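Local coordinates for oligopeptide ABC transporter, periplasmic oligopeptide-binding protein, putative (Thermotoga maritima MSB8, PDB 5IPW), which probably binds oligopeptides in the periplasm and hands them to an ABC transporter for uptake, at residues 333-337 and 493-498; 362-366 and 584-589; 375-379 and 452-456; 385-389 and 401-406. All coordinates share one frame; numbering follows the deposited sequence.

Interaction 1: residues 333-337 and 493-498; sequences AANGS and NMDRAA
With CG swung trans to the backbone nitrogen (chi1 -170°) and the rest of its chain extended, M494 lays its sulfur alongside G336, SD coming to 3.8 Å from G336 CA. N335 is turned differently: its CG is tucked between N and the carbonyl carbon (chi1 52°), which turns the amide away from 493-498 and leaves CB against it, close to M494 O and 3.6 Å from D495 CA. Most of the grip comes from main-chain atoms. M494 is held at both its peptide groups, its N giving a bond to S337 O (3.0 Å) and its O taking one from G336 N (2.8 Å). Further on, A497 N points straight at A334 O, with N to O 2.7 Å and an N-H...O angle of 164°. Two alanine methyls close that end, A334 CB lying 3.9 Å from A498 CB, while A497 CB packs against the peptide nitrogen of G336. Within 493-498, N493 OD1 accepts from D495 N at 3.3 Å, an Asx turn near the end of strand 489-494. The amide of N335 is not idle, since ND2 makes a weak bond to D595. Segment 333-337 carries the chain from strand 326-333 in one sheet to strand 340-343 in another, consistent with a hinge crossing between the lobes of a periplasmic binding protein. Beside it run D595 and E594, which bond to the backbones of A333 and N335, and strand 613-614, whose V613 touches both A334 and A498.

Interaction 2: residues 362-366 and 584-589; sequences RQALS and ENLWMI
This is a helix-against-loop contact, largely buried: R362, L365 and S366 of helix 359-367 rest on the turn that leads from helix 568-584 into strand 589-591. No direct hydrogen bond crosses it. The long arm of R362 does much of the work. Its CD passes 3.4 Å from L586 O, and a bend at chi3 (-68°) then brings the guanidinium to the indole of W587, whose CD1 sits 3.9 Å from R362 CZ, over the centre of the guanidinium. The two planes are 34° apart, so the groups overlap at a slant and do not lie flat on each other. A water ties their polar ends together, accepting from R362 NH1 at 3.2 Å and, at the edge of the indole and in its plane, from W587 NE1 at 3.3 Å. R362 NH1 has a second partner in F356 O, which helps fix the arm. Toward the C-terminal end of 362-366 the contact is mostly apolar. I589 splits its branches, CD1 going to L365 CB (3.9 Å) and to the carbonyl oxygen of R362, CG2 to S366 CB (3.7 Å), while L586 CD2 meets S366 OG at 3.7 Å. W587 is boxed in by other rings, stacked on W518 and edge-to-face with Y345 and H582. I589 also bonds through its backbone to I341, joining strand 589-591 to the antiparallel strand 340-343. Helices laid against a mixed sheet in this way are characteristic of the alpha/beta lobes of periplasmic binding proteins.

Interaction 3: residues 375-379 and 452-456; sequences NEILF and DVWTM
Apolar contacts between L378 and M456 carry most of this meeting of two helices, and no hydrogen bond spans it. The two side chains slide past each other in opposite directions, putting M456 SD 3.5 Å from L378 CD1. Bent at chi3 (43°), the methionine sends its methyl on toward I377, and there the approach is tip to tip, CE of M456 lying 3.4 Å from CD1 of I377. L378 CD1 also packs against V453, 3.6 Å from V453 CA and 4.0 Å from V453 CG2.

The axes of 375-379 and 452-456 are 10.8 Å apart at their closest and run roughly antiparallel, at 148°, a spacing filled mainly by side chains. Helix 448-462 is the connection of a beta-alpha-beta crossover, joining strand 440-445 to its parallel neighbour 467-472. Its V453 is buried, and W454, on a side turned away from 375-379, bonds through NE1 to S339 OG just ahead of strand 340-343. Helix 371-379, by contrast, sits at the outside of the lobe, where I377 is exposed and F379 leans on A338 and V592.

One polar residue joins in through its carbon. D452 offers its CB to the other leucine methyl, 3.6 Å from L378 CD2. The leucine crosses it at a slant, and the carboxylate makes no bond to 375-379.

Interaction 4: residues 385-389 and 401-406; sequences PRQAS and WEKAYA
R386 and E402 are joined by a salt bridge in which R386 NE gives its N-H to E402 OE2 at 3.0 Å with an N-H...O angle of 160°. The oxygen lies at the edge of the guanidinium, near its plane, but is met from above the plane of its own carboxylate, and the two flat groups stand 54° apart. The extended chain of E402 crosses R386 at about a right angle, and R386 NH2 rests 3.5 Å from E402 CG. The guanidinium is further fixed by NH2 bonding to L390 O, and NE has E594 as a long, weak ion partner. The closely packed part centres on Q387 and S389, both buried. Q387 N makes a weak bond to E402 O at 3.4 Å, and S389 OG another to W401 O, also 3.4 Å. A bend at chi2 (-97°) carries the Q387 amide round to A404, where OE1 is 3.5 Å from A404 CB. S389 CB lies over the face of the six-membered ring of W401, at a spacing that is doubtful in the model. The exposed K403 marks the looser side: it bends at chi2 to bring NZ toward P385 O, but at 3.6 Å no bond is formed. Around the contact, W401 leans on T579 and R583 of helix 568-584, Q387 and Y405 press on S366 of helix 359-367, and P385 packs against R371 and N375 of helix 371-379.

Interaction 4 touches each of the other three. Its centre is about 10 Å from that of interaction 2, where Q387 NE2 comes to 3.6 Å from S366 CB, and about 13 Å from that of interaction 1, where R386 NH1 makes a weak bond to G336 O. P385 meets N375 of interaction 3, which also touches interaction 2 through W454 CH2, 3.7 Å from I589 O. Interaction 1 touches neither interaction 2 nor interaction 3, the nearest atoms being about 5 Å and 7 Å away. It lies closest to the chain centre, toward the other lobe; peptides bind between the lobes in relatives, but none of these residues is established as a ligand contact.

Interaction 1: residues 333-337 and 493-498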
loop_
_atom_site.group_PDB
_atom_site.type_symbol
_atom_site.label_atom_id
_atom_site.label_comp_id
_atom_site.label_asym_id
_atom_site.label_seq_id
_atom_site.Cartn_x
_atom_site.Cartn_y
_atom_site.Cartn_z
ATOM N N ALA A 333 -9.293 0.133 -6.044
ATOM C CA ALA A 333 -8.775 0.032 -4.685
ATOM C C ALA A 333 -8.302 -1.392 -4.485
ATOM O O ALA A 333 -8.694 -2.289 -5.229
ATOM C CB ALA A 333 -9.846 0.388 -3.671
ATOM N N ALA A 334 -7.456 -1.603 -3.482
ATOM C CA ALA A 334 -6.829 -2.905 -3.270
ATOM C C ALA A 334 -7.539 -3.694 -2.175
ATOM O O ALA A 334 -6.896 -4.233 -1.265
ATOM C CB ALA A 334 -5.358 -2.725 -2.931
ATOM N N ASN A 335 -8.863 -3.772 -2.263
ATOM C CA ASN A 335 -9.617 -4.580 -1.316
ATOM C C ASN A 335 -10.210 -5.822 -1.969
ATOM O O ASN A 335 -10.875 -5.739 -2.994
ATOM C CB ASN A 335 -10.678 -3.757 -0.575
ATOM C CG ASN A 335 -11.584 -2.984 -1.496
ATOM O OD1 ASN A 335 -11.888 -3.418 -2.606
ATOM N ND2 ASN A 335 -12.041 -1.827 -1.031
ATOM N N GLY A 336 -9.939 -6.977 -1.366
ATOM C CA GLY A 336 -10.464 -8.249 -1.846
ATOM C C GLY A 336 -11.968 -8.373 -1.676
ATOM O O GLY A 336 -12.602 -9.225 -2.300
ATOM N N SER A 337 -12.524 -7.535 -0.805
ATOM C CA SER A 337 -13.953 -7.390 -0.660
ATOM C C SER A 337 -14.253 -6.081 0.030
ATOM O O SER A 337 -13.493 -5.635 0.881
ATOM C CB SER A 337 -14.522 -8.528 0.174
ATOM O OG SER A 337 -15.819 -8.188 0.630
ATOM N N ASN A 493 -14.513 -5.184 6.040
ATOM C CA ASN A 493 -13.958 -5.114 4.692
ATOM C C ASN A 493 -12.714 -5.975 4.620
ATOM O O ASN A 493 -12.324 -6.599 5.602
ATOM C CB ASN A 493 -13.639 -3.675 4.296
ATOM C CG ASN A 493 -12.547 -3.056 5.153
ATOM O OD1 ASN A 493 -11.428 -3.573 5.236
ATOM N ND2 ASN A 493 -12.869 -1.944 5.799
ATOM N N MET A 494 -12.089 -6.015 3.454
ATOM C CA MET A 494 -10.826 -6.711 3.316
ATOM C C MET A 494 -9.893 -5.906 2.428
ATOM O O MET A 494 -9.598 -6.296 1.306
ATOM C CB MET A 494 -11.060 -8.102 2.743
ATOM C CG MET A 494 -9.835 -8.997 2.772
ATOM S SD MET A 494 -9.887 -10.168 1.412
ATOM C CE MET A 494 -8.359 -11.055 1.702
ATOM N N ASP A 495 -9.434 -4.774 2.946
ATOM C CA ASP A 495 -8.462 -3.936 2.235
ATOM C C ASP A 495 -7.063 -4.535 2.324
ATOM O O ASP A 495 -6.880 -5.604 2.897
ATOM C CB ASP A 495 -8.494 -2.487 2.750
ATOM C CG ASP A 495 -8.367 -2.390 4.263
ATOM O OD1 ASP A 495 -8.090 -3.418 4.920
ATOM O OD2 ASP A 495 -8.567 -1.278 4.798
ATOM N N ARG A 496 -6.090 -3.860 1.722
ATOM C CA ARG A 496 -4.706 -4.320 1.709
ATOM C C ARG A 496 -4.604 -5.741 1.179
ATOM O O ARG A 496 -3.969 -6.600 1.787
ATOM C CB ARG A 496 -4.083 -4.215 3.103
ATOM C CG ARG A 496 -4.207 -2.828 3.710
ATOM C CD ARG A 496 -3.447 -2.708 5.017
ATOM N NE ARG A 496 -4.062 -1.720 5.908
ATOM C CZ ARG A 496 -5.047 -1.972 6.776
ATOM N NH1 ARG A 496 -5.565 -3.194 6.901
ATOM N NH2 ARG A 496 -5.520 -0.986 7.532
ATOM N N ALA A 497 -5.229 -5.968 0.028
ATOM C CA ALA A 497 -5.240 -7.275 -0.615
ATOM C C ALA A 497 -4.460 -7.274 -1.938
ATOM O O ALA A 497 -4.805 -8.003 -2.866
ATOM C CB ALA A 497 -6.677 -7.718 -0.843
ATOM N N ALA A 498 -3.420 -6.444 -2.018
ATOM C CA ALA A 498 -2.475 -6.476 -3.132
ATOM C C ALA A 498 -1.135 -6.974 -2.616
ATOM O O ALA A 498 -0.634 -8.008 -3.059
ATOM C CB ALA A 498 -2.327 -5.097 -3.749
#

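Interaction 2: residues 362-366 and 584-589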
loop_
_atom_site.group_PDB
_atom_site.type_symbol
_atom_site.label_atom_id
_atom_site.label_comp_id
_atom_site.label_asym_id
_atom_site.label_seq_id
_atom_site.Cartn_x
_atom_site.Cartn_y
_atom_site.Cartn_z
ATOM N N ARG A 362 -19.932 -23.357 5.028
ATOM C CA ARG A 362 -19.402 -22.099 4.488
ATOM C C ARG A 362 -19.552 -22.068 2.965
ATOM O O ARG A 362 -20.105 -21.109 2.414
ATOM C CB ARG A 362 -17.947 -21.894 4.921
ATOM C CG ARG A 362 -17.775 -21.944 6.436
ATOM C CD ARG A 362 -16.417 -21.453 6.893
ATOM N NE ARG A 362 -15.316 -22.334 6.499
ATOM C CZ ARG A 362 -14.712 -23.222 7.291
ATOM N NH1 ARG A 362 -15.093 -23.416 8.554
ATOM N NH2 ARG A 362 -13.707 -23.944 6.806
ATOM N N GLN A 363 -19.101 -23.136 2.300
ATOM C CA GLN A 363 -19.325 -23.314 0.856
ATOM C C GLN A 363 -20.779 -22.990 0.509
ATOM O O GLN A 363 -21.060 -22.192 -0.401
ATOM C CB GLN A 363 -18.988 -24.745 0.425
ATOM C CG GLN A 363 -17.498 -25.062 0.461
ATOM C CD GLN A 363 -17.178 -26.541 0.270
ATOM O OE1 GLN A 363 -18.071 -27.386 0.208
ATOM N NE2 GLN A 363 -15.889 -26.859 0.179
ATOM N N ALA A 364 -21.694 -23.596 1.265
ATOM C CA ALA A 364 -23.127 -23.361 1.099
ATOM C C ALA A 364 -23.495 -21.891 1.289
ATOM O O ALA A 364 -24.251 -21.326 0.494
ATOM C CB ALA A 364 -23.916 -24.231 2.069
ATOM N N LEU A 365 -22.959 -21.281 2.345
ATOM C CA LEU A 365 -23.291 -19.893 2.677
ATOM C C LEU A 365 -22.893 -18.917 1.572
ATOM O O LEU A 365 -23.630 -17.964 1.313
ATOM C CB LEU A 365 -22.662 -19.460 4.012
ATOM C CG LEU A 365 -23.357 -19.800 5.339
ATOM C CD1 LEU A 365 -22.614 -19.126 6.482
ATOM C CD2 LEU A 365 -24.819 -19.387 5.373
ATOM N N SER A 366 -21.739 -19.143 0.936
ATOM C CA SER A 366 -21.288 -18.277 -0.172
ATOM C C SER A 366 -22.115 -18.492 -1.445
ATOM O O SER A 366 -22.567 -17.524 -2.068
ATOM C CB SER A 366 -19.775 -18.434 -0.469
ATOM O OG SER A 366 -19.304 -19.773 -0.393
ATOM N N GLU A 584 -9.427 -23.825 -0.061
ATOM C CA GLU A 584 -10.042 -25.069 0.379
ATOM C C GLU A 584 -10.922 -24.877 1.624
ATOM O O GLU A 584 -11.970 -25.513 1.747
ATOM C CB GLU A 584 -8.954 -26.125 0.607
ATOM C CG GLU A 584 -8.403 -26.671 -0.707
ATOM C CD GLU A 584 -7.029 -27.304 -0.590
ATOM O OE1 GLU A 584 -6.569 -27.876 -1.600
ATOM O OE2 GLU A 584 -6.403 -27.234 0.490
ATOM N N ASN A 585 -10.489 -24.002 2.531
ATOM C CA ASN A 585 -11.310 -23.552 3.658
ATOM C C ASN A 585 -11.778 -22.141 3.358
ATOM O O ASN A 585 -11.002 -21.333 2.883
ATOM C CB ASN A 585 -10.497 -23.534 4.942
ATOM C CG ASN A 585 -9.754 -24.835 5.188
ATOM O OD1 ASN A 585 -10.191 -25.662 5.980
ATOM N ND2 ASN A 585 -8.620 -25.019 4.516
ATOM N N LEU A 586 -13.034 -21.829 3.626
ATOM C CA LEU A 586 -13.550 -20.500 3.288
ATOM C C LEU A 586 -13.894 -19.690 4.532
ATOM O O LEU A 586 -15.037 -19.260 4.714
ATOM C CB LEU A 586 -14.748 -20.619 2.340
ATOM C CG LEU A 586 -14.506 -20.208 0.885
ATOM C CD1 LEU A 586 -13.241 -20.819 0.311
ATOM C CD2 LEU A 586 -15.708 -20.602 0.043
ATOM N N TRP A 587 -12.881 -19.458 5.366
ATOM C CA TRP A 587 -13.065 -18.754 6.637
ATOM C C TRP A 587 -13.590 -17.339 6.471
ATOM O O TRP A 587 -14.310 -16.842 7.330
ATOM C CB TRP A 587 -11.762 -18.695 7.396
ATOM C CG TRP A 587 -11.269 -20.015 7.808
ATOM C CD1 TRP A 587 -11.874 -20.894 8.656
ATOM C CD2 TRP A 587 -10.041 -20.615 7.410
ATOM N NE1 TRP A 587 -11.093 -22.010 8.810
ATOM C CE2 TRP A 587 -9.959 -21.864 8.057
ATOM C CE3 TRP A 587 -8.996 -20.215 6.570
ATOM C CZ2 TRP A 587 -8.873 -22.720 7.887
ATOM C CZ3 TRP A 587 -7.919 -21.062 6.402
ATOM C CH2 TRP A 587 -7.864 -22.303 7.056
ATOM N N MET A 588 -13.213 -16.682 5.378
ATOM C CA MET A 588 -13.800 -15.390 5.028
ATOM C C MET A 588 -14.703 -15.560 3.824
ATOM O O MET A 588 -14.297 -16.120 2.809
ATOM C CB MET A 588 -12.714 -14.356 4.726
ATOM C CG MET A 588 -12.084 -13.738 5.964
ATOM S SD MET A 588 -10.695 -12.645 5.599
ATOM C CE MET A 588 -9.453 -13.857 5.159
ATOM N N ILE A 589 -15.934 -15.082 3.946
ATOM C CA ILE A 589 -16.890 -15.121 2.850
ATOM C C ILE A 589 -17.232 -13.688 2.492
ATOM O O ILE A 589 -17.998 -13.024 3.190
ATOM C CB ILE A 589 -18.169 -15.908 3.220
ATOM C CG1 ILE A 589 -17.827 -17.375 3.515
ATOM C CG2 ILE A 589 -19.187 -15.824 2.094
ATOM C CD1 ILE A 589 -18.965 -18.163 4.127
HETATM O O HOH W 1 -12.758 -24.204 10.570
#

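Interaction 3: residues 375-379 and 452-456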
loop_
_atom_site.group_PDB
_atom_site.type_symbol
_atom_site.label_atom_id
_atom_site.label_comp_id
_atom_site.label_asym_id
_atom_site.label_seq_id
_atom_site.Cartn_x
_atom_site.Cartn_y
_atom_site.Cartn_z
ATOM N N ASN A 375 -23.956 -5.958 -6.204
ATOM C CA ASN A 375 -23.270 -5.051 -7.117
ATOM C C ASN A 375 -24.249 -4.002 -7.655
ATOM O O ASN A 375 -24.099 -2.813 -7.380
ATOM C CB ASN A 375 -22.644 -5.853 -8.277
ATOM C CG ASN A 375 -21.303 -5.300 -8.741
ATOM O OD1 ASN A 375 -20.598 -4.614 -7.998
ATOM N ND2 ASN A 375 -20.934 -5.626 -9.973
ATOM N N GLU A 376 -25.281 -4.465 -8.359
ATOM C CA GLU A 376 -26.202 -3.578 -9.080
ATOM C C GLU A 376 -26.850 -2.499 -8.204
ATOM O O GLU A 376 -26.869 -1.327 -8.579
ATOM C CB GLU A 376 -27.317 -4.375 -9.783
ATOM C CG GLU A 376 -26.887 -5.510 -10.716
ATOM C CD GLU A 376 -25.828 -5.117 -11.735
ATOM O OE1 GLU A 376 -25.874 -3.973 -12.241
ATOM O OE2 GLU A 376 -24.958 -5.965 -12.041
ATOM N N ILE A 377 -27.378 -2.884 -7.043
ATOM C CA ILE A 377 -28.231 -1.965 -6.270
ATOM C C ILE A 377 -27.428 -1.046 -5.363
ATOM O O ILE A 377 -27.617 0.168 -5.386
ATOM C CB ILE A 377 -29.274 -2.684 -5.382
ATOM C CG1 ILE A 377 -29.832 -3.931 -6.062
ATOM C CG2 ILE A 377 -30.411 -1.738 -5.014
ATOM C CD1 ILE A 377 -29.319 -5.195 -5.430
ATOM N N LEU A 378 -26.552 -1.633 -4.553
ATOM C CA LEU A 378 -25.827 -0.878 -3.524
ATOM C C LEU A 378 -24.628 -0.137 -4.088
ATOM O O LEU A 378 -24.324 0.987 -3.680
ATOM C CB LEU A 378 -25.361 -1.813 -2.404
ATOM C CG LEU A 378 -26.425 -2.168 -1.368
ATOM C CD1 LEU A 378 -25.892 -3.254 -0.454
ATOM C CD2 LEU A 378 -26.853 -0.946 -0.563
ATOM N N PHE A 379 -23.952 -0.792 -5.022
ATOM C CA PHE A 379 -22.737 -0.274 -5.619
ATOM C C PHE A 379 -22.923 0.474 -6.948
ATOM O O PHE A 379 -22.014 1.181 -7.392
ATOM C CB PHE A 379 -21.775 -1.430 -5.823
ATOM C CG PHE A 379 -21.127 -1.926 -4.562
ATOM C CD1 PHE A 379 -20.668 -1.037 -3.598
ATOM C CD2 PHE A 379 -20.927 -3.287 -4.362
ATOM C CE1 PHE A 379 -20.057 -1.496 -2.450
ATOM C CE2 PHE A 379 -20.316 -3.749 -3.215
ATOM C CZ PHE A 379 -19.880 -2.853 -2.259
ATOM N N ASP A 452 -26.811 -2.588 5.176
ATOM C CA ASP A 452 -27.467 -2.699 3.865
ATOM C C ASP A 452 -27.018 -3.933 3.096
ATOM O O ASP A 452 -27.837 -4.643 2.512
ATOM C CB ASP A 452 -27.188 -1.461 3.009
ATOM C CG ASP A 452 -27.642 -0.182 3.669
ATOM O OD1 ASP A 452 -28.453 -0.264 4.614
ATOM O OD2 ASP A 452 -27.185 0.904 3.249
ATOM N N VAL A 453 -25.714 -4.180 3.103
ATOM C CA VAL A 453 -25.136 -5.311 2.379
ATOM C C VAL A 453 -25.756 -6.617 2.856
ATOM O O VAL A 453 -26.303 -7.388 2.061
ATOM C CB VAL A 453 -23.606 -5.401 2.574
ATOM C CG1 VAL A 453 -23.027 -6.583 1.802
ATOM C CG2 VAL A 453 -22.927 -4.106 2.146
ATOM N N TRP A 454 -25.672 -6.849 4.162
ATOM C CA TRP A 454 -26.044 -8.138 4.735
ATOM C C TRP A 454 -27.538 -8.256 5.016
ATOM O O TRP A 454 -28.063 -9.370 5.089
ATOM C CB TRP A 454 -25.184 -8.417 5.966
ATOM C CG TRP A 454 -23.759 -8.576 5.560
ATOM C CD1 TRP A 454 -22.810 -7.596 5.488
ATOM C CD2 TRP A 454 -23.131 -9.777 5.100
ATOM N NE1 TRP A 454 -21.627 -8.119 5.037
ATOM C CE2 TRP A 454 -21.795 -9.456 4.791
ATOM C CE3 TRP A 454 -23.564 -11.097 4.931
ATOM C CZ2 TRP A 454 -20.888 -10.406 4.324
ATOM C CZ3 TRP A 454 -22.660 -12.044 4.468
ATOM C CH2 TRP A 454 -21.341 -11.693 4.166
ATOM N N THR A 455 -28.219 -7.117 5.132
ATOM C CA THR A 455 -29.684 -7.086 5.100
ATOM C C THR A 455 -30.222 -7.758 3.833
ATOM O O THR A 455 -31.248 -8.431 3.870
ATOM C CB THR A 455 -30.219 -5.646 5.168
ATOM O OG1 THR A 455 -29.801 -5.037 6.393
ATOM C CG2 THR A 455 -31.748 -5.618 5.097
ATOM N N MET A 456 -29.528 -7.578 2.716
ATOM C CA MET A 456 -29.908 -8.238 1.475
ATOM C C MET A 456 -29.573 -9.717 1.522
ATOM O O MET A 456 -30.295 -10.528 0.956
ATOM C CB MET A 456 -29.215 -7.591 0.281
ATOM C CG MET A 456 -29.640 -6.151 0.034
ATOM S SD MET A 456 -28.630 -5.307 -1.201
ATOM C CE MET A 456 -28.501 -6.585 -2.447
#

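Interaction 4: residues 385-389 and 401-406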
loop_
_atom_site.group_PDB
_atom_site.type_symbol
_atom_site.label_atom_id
_atom_site.label_comp_id
_atom_site.label_asym_id
_atom_site.label_seq_id
_atom_site.Cartn_x
_atom_site.Cartn_y
_atom_site.Cartn_z
ATOM N N PRO A 385 -18.135 -8.502 -8.678
ATOM C CA PRO A 385 -18.580 -9.680 -7.922
ATOM C C PRO A 385 -17.475 -10.739 -7.804
ATOM O O PRO A 385 -17.026 -11.274 -8.813
ATOM C CB PRO A 385 -19.760 -10.200 -8.750
ATOM C CG PRO A 385 -20.250 -9.009 -9.501
ATOM C CD PRO A 385 -19.003 -8.254 -9.842
ATOM N N ARG A 386 -17.048 -11.020 -6.576
ATOM C CA ARG A 386 -15.957 -11.944 -6.280
ATOM C C ARG A 386 -16.006 -12.323 -4.799
ATOM O O ARG A 386 -16.777 -11.748 -4.022
ATOM C CB ARG A 386 -14.588 -11.332 -6.641
ATOM C CG ARG A 386 -14.193 -10.098 -5.835
ATOM C CD ARG A 386 -13.142 -9.219 -6.514
ATOM N NE ARG A 386 -11.894 -9.926 -6.785
ATOM C CZ ARG A 386 -10.959 -10.205 -5.879
ATOM N NH1 ARG A 386 -11.112 -9.853 -4.608
ATOM N NH2 ARG A 386 -9.863 -10.860 -6.244
ATOM N N GLN A 387 -15.202 -13.306 -4.420
ATOM C CA GLN A 387 -15.060 -13.667 -3.022
ATOM C C GLN A 387 -13.813 -14.485 -2.812
ATOM O O GLN A 387 -13.653 -15.515 -3.468
ATOM C CB GLN A 387 -16.243 -14.515 -2.544
ATOM C CG GLN A 387 -16.043 -15.168 -1.163
ATOM C CD GLN A 387 -15.555 -16.609 -1.219
ATOM O OE1 GLN A 387 -14.382 -16.892 -0.961
ATOM N NE2 GLN A 387 -16.456 -17.527 -1.553
ATOM N N ALA A 388 -12.929 -14.078 -1.902
ATOM C CA ALA A 388 -12.906 -12.767 -1.243
ATOM C C ALA A 388 -11.485 -12.680 -0.781
ATOM O O ALA A 388 -11.171 -13.026 0.358
ATOM C CB ALA A 388 -13.832 -12.705 -0.059
ATOM N N SER A 389 -10.630 -12.238 -1.694
ATOM C CA SER A 389 -9.228 -12.598 -1.672
ATOM C C SER A 389 -8.390 -11.565 -2.411
ATOM O O SER A 389 -8.892 -10.501 -2.771
ATOM C CB SER A 389 -9.064 -13.981 -2.308
ATOM O OG SER A 389 -9.591 -14.041 -3.623
ATOM N N TRP A 401 -8.943 -19.044 -6.158
ATOM C CA TRP A 401 -9.469 -18.502 -4.905
ATOM C C TRP A 401 -10.350 -17.267 -5.101
ATOM O O TRP A 401 -11.226 -17.006 -4.284
ATOM C CB TRP A 401 -8.315 -18.200 -3.935
ATOM C CG TRP A 401 -8.740 -17.779 -2.552
ATOM C CD1 TRP A 401 -9.856 -18.180 -1.877
ATOM C CD2 TRP A 401 -8.036 -16.894 -1.671
ATOM N NE1 TRP A 401 -9.902 -17.582 -0.641
ATOM C CE2 TRP A 401 -8.796 -16.789 -0.488
ATOM C CE3 TRP A 401 -6.840 -16.170 -1.769
ATOM C CZ2 TRP A 401 -8.406 -15.984 0.587
ATOM C CZ3 TRP A 401 -6.452 -15.374 -0.698
ATOM C CH2 TRP A 401 -7.233 -15.291 0.464
ATOM N N GLU A 402 -10.142 -16.508 -6.172
ATOM C CA GLU A 402 -11.066 -15.420 -6.486
ATOM C C GLU A 402 -12.457 -15.977 -6.771
ATOM O O GLU A 402 -13.455 -15.310 -6.501
ATOM C CB GLU A 402 -10.592 -14.579 -7.681
ATOM C CG GLU A 402 -11.523 -13.402 -8.007
ATOM C CD GLU A 402 -11.093 -12.575 -9.215
ATOM O OE1 GLU A 402 -10.259 -13.054 -10.002
ATOM O OE2 GLU A 402 -11.602 -11.442 -9.389
ATOM N N LYS A 403 -12.517 -17.191 -7.321
ATOM C CA LYS A 403 -13.794 -17.802 -7.706
ATOM C C LYS A 403 -14.366 -18.753 -6.668
ATOM O O LYS A 403 -15.588 -18.856 -6.545
ATOM C CB LYS A 403 -13.693 -18.486 -9.079
ATOM C CG LYS A 403 -13.903 -17.545 -10.264
ATOM C CD LYS A 403 -14.893 -16.416 -9.966
ATOM C CE LYS A 403 -14.783 -15.264 -10.948
ATOM N NZ LYS A 403 -15.333 -14.014 -10.349
ATOM N N ALA A 404 -13.499 -19.460 -5.944
ATOM C CA ALA A 404 -13.910 -20.135 -4.713
ATOM C C ALA A 404 -15.250 -20.838 -4.920
ATOM O O ALA A 404 -15.356 -21.752 -5.743
ATOM C CB ALA A 404 -13.999 -19.112 -3.587
ATOM N N TYR A 405 -16.258 -20.419 -4.160
ATOM C CA TYR A 405 -17.636 -20.761 -4.416
ATOM C C TYR A 405 -18.342 -19.429 -4.579
ATOM O O TYR A 405 -19.214 -19.052 -3.788
ATOM C CB TYR A 405 -18.189 -21.560 -3.251
ATOM C CG TYR A 405 -17.650 -22.966 -3.188
ATOM C CD1 TYR A 405 -16.327 -23.214 -2.844
ATOM C CD2 TYR A 405 -18.469 -24.055 -3.468
ATOM C CE1 TYR A 405 -15.833 -24.506 -2.783
ATOM C CE2 TYR A 405 -17.991 -25.353 -3.408
ATOM C CZ TYR A 405 -16.671 -25.576 -3.065
ATOM O OH TYR A 405 -16.190 -26.870 -3.009
ATOM N N ALA A 406 -17.922 -18.713 -5.617
ATOM C CA ALA A 406 -18.398 -17.361 -5.885
ATOM C C ALA A 406 -19.710 -17.320 -6.668
ATOM O O ALA A 406 -20.329 -16.257 -6.759
ATOM C CB ALA A 406 -17.328 -16.562 -6.624
#